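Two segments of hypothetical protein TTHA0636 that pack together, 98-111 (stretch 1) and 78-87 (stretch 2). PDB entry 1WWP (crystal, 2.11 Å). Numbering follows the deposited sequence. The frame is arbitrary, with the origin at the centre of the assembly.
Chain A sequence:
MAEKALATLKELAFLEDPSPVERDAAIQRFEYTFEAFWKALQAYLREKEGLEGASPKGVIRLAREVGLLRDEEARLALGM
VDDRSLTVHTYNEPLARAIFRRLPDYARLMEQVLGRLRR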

# COMPACT_ATOMS: atom_id res chain seq x y z
N ALA A 98 -10.07 5.16 10.72
CA ALA A 98 -9.52 6.50 10.92
C ALA A 98 -8.93 7.06 9.62
O ALA A 98 -9.08 8.25 9.33
CB ALA A 98 -8.44 6.46 12.01
N ILE A 99 -8.26 6.22 8.83
CA ILE A 99 -7.72 6.69 7.55
C ILE A 99 -8.89 7.01 6.63
O ILE A 99 -8.93 8.06 5.98
CB ILE A 99 -6.85 5.61 6.83
CG1 ILE A 99 -5.64 5.23 7.67
CG2 ILE A 99 -6.37 6.15 5.48
CD1 ILE A 99 -4.66 6.35 7.86
N PHE A 100 -9.86 6.11 6.57
CA PHE A 100 -11.03 6.30 5.71
C PHE A 100 -11.75 7.61 5.99
O PHE A 100 -12.29 8.22 5.07
CB PHE A 100 -12.02 5.14 5.86
CG PHE A 100 -13.18 5.23 4.92
CD1 PHE A 100 -13.02 4.92 3.57
CD2 PHE A 100 -14.42 5.69 5.36
CE1 PHE A 100 -14.07 5.08 2.67
CE2 PHE A 100 -15.47 5.86 4.46
CZ PHE A 100 -15.30 5.55 3.12
N ARG A 101 -11.77 8.03 7.25
CA ARG A 101 -12.45 9.28 7.62
C ARG A 101 -11.77 10.50 7.01
O ARG A 101 -12.39 11.55 6.84
CB ARG A 101 -12.50 9.44 9.14
CG ARG A 101 -13.32 8.39 9.87
CD ARG A 101 -13.43 8.73 11.36
NE ARG A 101 -12.12 8.87 11.99
CZ ARG A 101 -11.93 9.20 13.26
NH1 ARG A 101 -12.96 9.45 14.05
NH2 ARG A 101 -10.69 9.30 13.74
N ARG A 102 -10.49 10.37 6.68
CA ARG A 102 -9.77 11.49 6.11
C ARG A 102 -9.80 11.51 4.59
O ARG A 102 -9.57 12.55 3.98
CB ARG A 102 -8.33 11.47 6.59
CG ARG A 102 -8.19 11.52 8.11
CD ARG A 102 -6.98 10.74 8.59
NE ARG A 102 -7.05 10.48 10.03
CZ ARG A 102 -6.17 9.74 10.71
NH1 ARG A 102 -5.15 9.18 10.08
NH2 ARG A 102 -6.32 9.57 12.02
N LEU A 103 -10.08 10.37 3.97
CA LEU A 103 -10.07 10.31 2.51
C LEU A 103 -10.89 11.39 1.80
O LEU A 103 -10.45 11.91 0.77
CB LEU A 103 -10.50 8.93 2.02
CG LEU A 103 -9.63 7.77 2.51
CD1 LEU A 103 -9.98 6.53 1.70
CD2 LEU A 103 -8.14 8.09 2.35
N PRO A 104 -12.08 11.74 2.33
CA PRO A 104 -12.91 12.77 1.69
C PRO A 104 -12.11 14.03 1.39
O PRO A 104 -12.08 14.50 0.25
CB PRO A 104 -14.00 13.01 2.73
CG PRO A 104 -14.17 11.67 3.36
CD PRO A 104 -12.74 11.21 3.54
N ASP A 105 -11.46 14.57 2.42
CA ASP A 105 -10.66 15.78 2.27
C ASP A 105 -9.48 15.58 1.32
O ASP A 105 -9.21 16.44 0.49
CB ASP A 105 -10.13 16.25 3.63
CG ASP A 105 -11.24 16.68 4.57
OD1 ASP A 105 -12.14 15.87 4.84
OD2 ASP A 105 -11.21 17.85 5.03
N TYR A 106 -8.79 14.45 1.44
CA TYR A 106 -7.65 14.19 0.56
C TYR A 106 -8.11 14.20 -0.88
O TYR A 106 -7.48 14.82 -1.74
CB TYR A 106 -6.99 12.84 0.88
CG TYR A 106 -6.40 12.76 2.26
CD1 TYR A 106 -6.08 13.92 2.98
CD2 TYR A 106 -6.11 11.52 2.84
CE1 TYR A 106 -5.50 13.84 4.24
CE2 TYR A 106 -5.52 11.44 4.11
CZ TYR A 106 -5.23 12.60 4.80
OH TYR A 106 -4.66 12.53 6.04
N ALA A 107 -9.23 13.52 -1.14
CA ALA A 107 -9.78 13.46 -2.49
C ALA A 107 -10.05 14.86 -3.03
O ALA A 107 -9.67 15.18 -4.16
CB ALA A 107 -11.07 12.63 -2.49
N ARG A 108 -10.69 15.71 -2.24
CA ARG A 108 -11.00 17.07 -2.68
C ARG A 108 -9.72 17.87 -2.90
O ARG A 108 -9.56 18.52 -3.93
CB ARG A 108 -11.87 17.79 -1.65
CG ARG A 108 -13.21 17.10 -1.35
CD ARG A 108 -13.93 17.77 -0.19
NE ARG A 108 -15.04 16.96 0.30
CZ ARG A 108 -16.15 16.71 -0.39
NH1 ARG A 108 -16.31 17.21 -1.60
NH2 ARG A 108 -17.10 15.94 0.14
N LEU A 109 -8.81 17.83 -1.93
CA LEU A 109 -7.55 18.57 -2.04
C LEU A 109 -6.82 18.22 -3.34
O LEU A 109 -6.41 19.11 -4.09
CB LEU A 109 -6.64 18.23 -0.85
CG LEU A 109 -5.49 19.16 -0.42
CD1 LEU A 109 -4.22 18.35 -0.37
CD2 LEU A 109 -5.34 20.35 -1.37
N MSE A 110 -6.67 16.93 -3.61
CA MSE A 110 -5.97 16.49 -4.81
C MSE A 110 -6.67 16.91 -6.08
O MSE A 110 -6.01 17.28 -7.06
CB MSE A 110 -5.77 14.97 -4.79
CG MSE A 110 -4.82 14.52 -3.68
SE MSE A 110 -4.19 12.69 -3.74
CE MSE A 110 -5.60 11.78 -2.76
N GLU A 111 -8.00 16.85 -6.07
CA GLU A 111 -8.79 17.23 -7.23
C GLU A 111 -8.58 18.71 -7.53
O GLU A 111 -8.42 19.11 -8.68
CB GLU A 111 -10.27 16.94 -6.96
CG GLU A 111 -11.20 17.18 -8.15
CD GLU A 111 -12.64 16.76 -7.88
OE1 GLU A 111 -13.44 16.74 -8.84
OE2 GLU A 111 -12.99 16.45 -6.71
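Stretch 2, residues 78-87: LGMVDDRSLT

What holds the two segments together most firmly? The carboxylate of Asp83 does, because it reaches stretch 1 between two donors one helical turn apart. Tyr106 OH donates a short hydrogen bond of 2.5 Å to Asp83 OD1, which lies at the edge of the tyrosine ring, near its plane, where the hydroxyl can meet it directly. Arg102 forms a salt bridge to the same carboxylate, with Arg102 NH1 at 2.8 Å from Asp83 OD2. The hydrogen bonds within this bridge are weak: the one to OD2 is bent to 115°, while the straighter one, from Arg102 NH1 to Asp83 OD1, is long at 3.3 Å. The two groups are close, but neither of their hydrogen bonds has good geometry. Asp83 is buried, so its carboxylate depends on partners such as these.

How do the backbones run past each other? Stretch 2 is already helical at Leu78 and stays so through most of its length, and it lies across the helix of stretch 1 at a signed crossing angle of -131°, so the two helices run in broadly opposing directions but well short of antiparallel. Their axes come within 11.0 Å. The register reflects the reversal: Ile99 CA lies 6.7 Å from Asp83 CA, and further along stretch 1, Tyr106 CA lies 6.9 Å from Met80 CA, earlier in stretch 2. Between these points the helix of stretch 1 is kinked at Pro104 and Asp105, whose N atoms make no bond to the preceding turn; a proline nitrogen has no hydrogen to give.

What packs against the face of the Tyr106 ring? Selenomethionine Met80 covers it, with the largest area buried by any residue of the contact. Met80 CG sits 3.8 Å from the centroid of the Tyr106 ring and only 10° off the normal, a CH-pi contact, while its selenium stands oblique to the ring and reaches back to 3.8 Å between Met80 SE and Tyr106 CB. Beyond the ring, Met80 CE meets Met110 SE, also at 3.8 Å. Met110 is again selenomethionine; its CA-to-CB bond points sideways, yet the end of its side chain comes nearer to stretch 2.

What closes the contact at its other end? Ile99 points toward stretch 2 and sets its CD1 3.6 Å from Asp83 CG, so an apolar methyl lies against the carboxylate that the tyrosine and arginine engage. A looser apolar contact, 4.5 Å from Ile99 CD1 to Leu86 CB, extends the packing toward the end of stretch 2.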

# COMPACT_ATOMS: atom_id res chain seq x y z
N LEU A 78 0.67 17.24 4.03
CA LEU A 78 1.69 16.60 4.86
C LEU A 78 1.06 15.51 5.72
O LEU A 78 1.71 14.51 6.07
CB LEU A 78 2.38 17.64 5.75
CG LEU A 78 3.24 18.68 5.03
CD1 LEU A 78 3.56 19.83 5.96
CD2 LEU A 78 4.51 18.02 4.51
N GLY A 79 -0.21 15.69 6.07
CA GLY A 79 -0.88 14.69 6.87
C GLY A 79 -1.14 13.51 5.97
O GLY A 79 -1.15 12.36 6.41
N MSE A 80 -1.36 13.80 4.69
CA MSE A 80 -1.62 12.78 3.70
C MSE A 80 -0.38 11.88 3.57
O MSE A 80 -0.50 10.67 3.45
CB MSE A 80 -1.94 13.44 2.37
CG MSE A 80 -2.67 12.57 1.38
SE MSE A 80 -3.44 13.66 -0.03
CE MSE A 80 -1.83 14.06 -1.04
N VAL A 81 0.81 12.48 3.60
CA VAL A 81 2.02 11.68 3.51
C VAL A 81 2.13 10.76 4.72
O VAL A 81 2.46 9.59 4.59
CB VAL A 81 3.29 12.56 3.38
CG1 VAL A 81 4.57 11.69 3.44
CG2 VAL A 81 3.26 13.30 2.05
N ASP A 82 1.84 11.28 5.91
CA ASP A 82 1.92 10.43 7.10
C ASP A 82 0.89 9.28 7.06
O ASP A 82 1.20 8.15 7.43
CB ASP A 82 1.79 11.27 8.37
CG ASP A 82 3.05 12.11 8.65
OD1 ASP A 82 4.17 11.68 8.26
OD2 ASP A 82 2.92 13.20 9.27
N ASP A 83 -0.33 9.56 6.61
CA ASP A 83 -1.34 8.51 6.51
C ASP A 83 -0.91 7.46 5.49
O ASP A 83 -1.24 6.27 5.61
CB ASP A 83 -2.68 9.09 6.09
CG ASP A 83 -3.44 9.66 7.25
OD1 ASP A 83 -4.54 10.20 7.02
OD2 ASP A 83 -2.93 9.56 8.39
N ARG A 84 -0.16 7.91 4.49
CA ARG A 84 0.34 7.02 3.45
C ARG A 84 1.32 6.02 4.10
O ARG A 84 1.39 4.86 3.71
CB ARG A 84 1.03 7.85 2.37
CG ARG A 84 1.69 7.03 1.28
CD ARG A 84 0.68 6.21 0.50
NE ARG A 84 1.33 5.28 -0.40
CZ ARG A 84 1.72 4.06 -0.05
NH1 ARG A 84 1.53 3.63 1.19
NH2 ARG A 84 2.30 3.27 -0.94
N SER A 85 2.05 6.46 5.12
CA SER A 85 2.98 5.56 5.78
C SER A 85 2.25 4.61 6.71
O SER A 85 2.83 3.64 7.18
CB SER A 85 4.05 6.35 6.55
OG SER A 85 3.47 7.11 7.60
N LEU A 86 0.98 4.86 6.99
CA LEU A 86 0.23 3.97 7.87
C LEU A 86 -0.69 2.96 7.16
O LEU A 86 -1.20 2.04 7.80
CB LEU A 86 -0.61 4.78 8.85
CG LEU A 86 0.10 5.44 10.03
CD1 LEU A 86 -0.83 6.41 10.71
CD2 LEU A 86 0.55 4.35 11.00
N THR A 87 -0.89 3.11 5.86
CA THR A 87 -1.79 2.22 5.13
C THR A 87 -1.44 0.74 5.22
O THR A 87 -2.34 -0.12 5.15
CB THR A 87 -1.88 2.61 3.64
OG1 THR A 87 -0.57 2.60 3.07
CG2 THR A 87 -2.50 3.99 3.47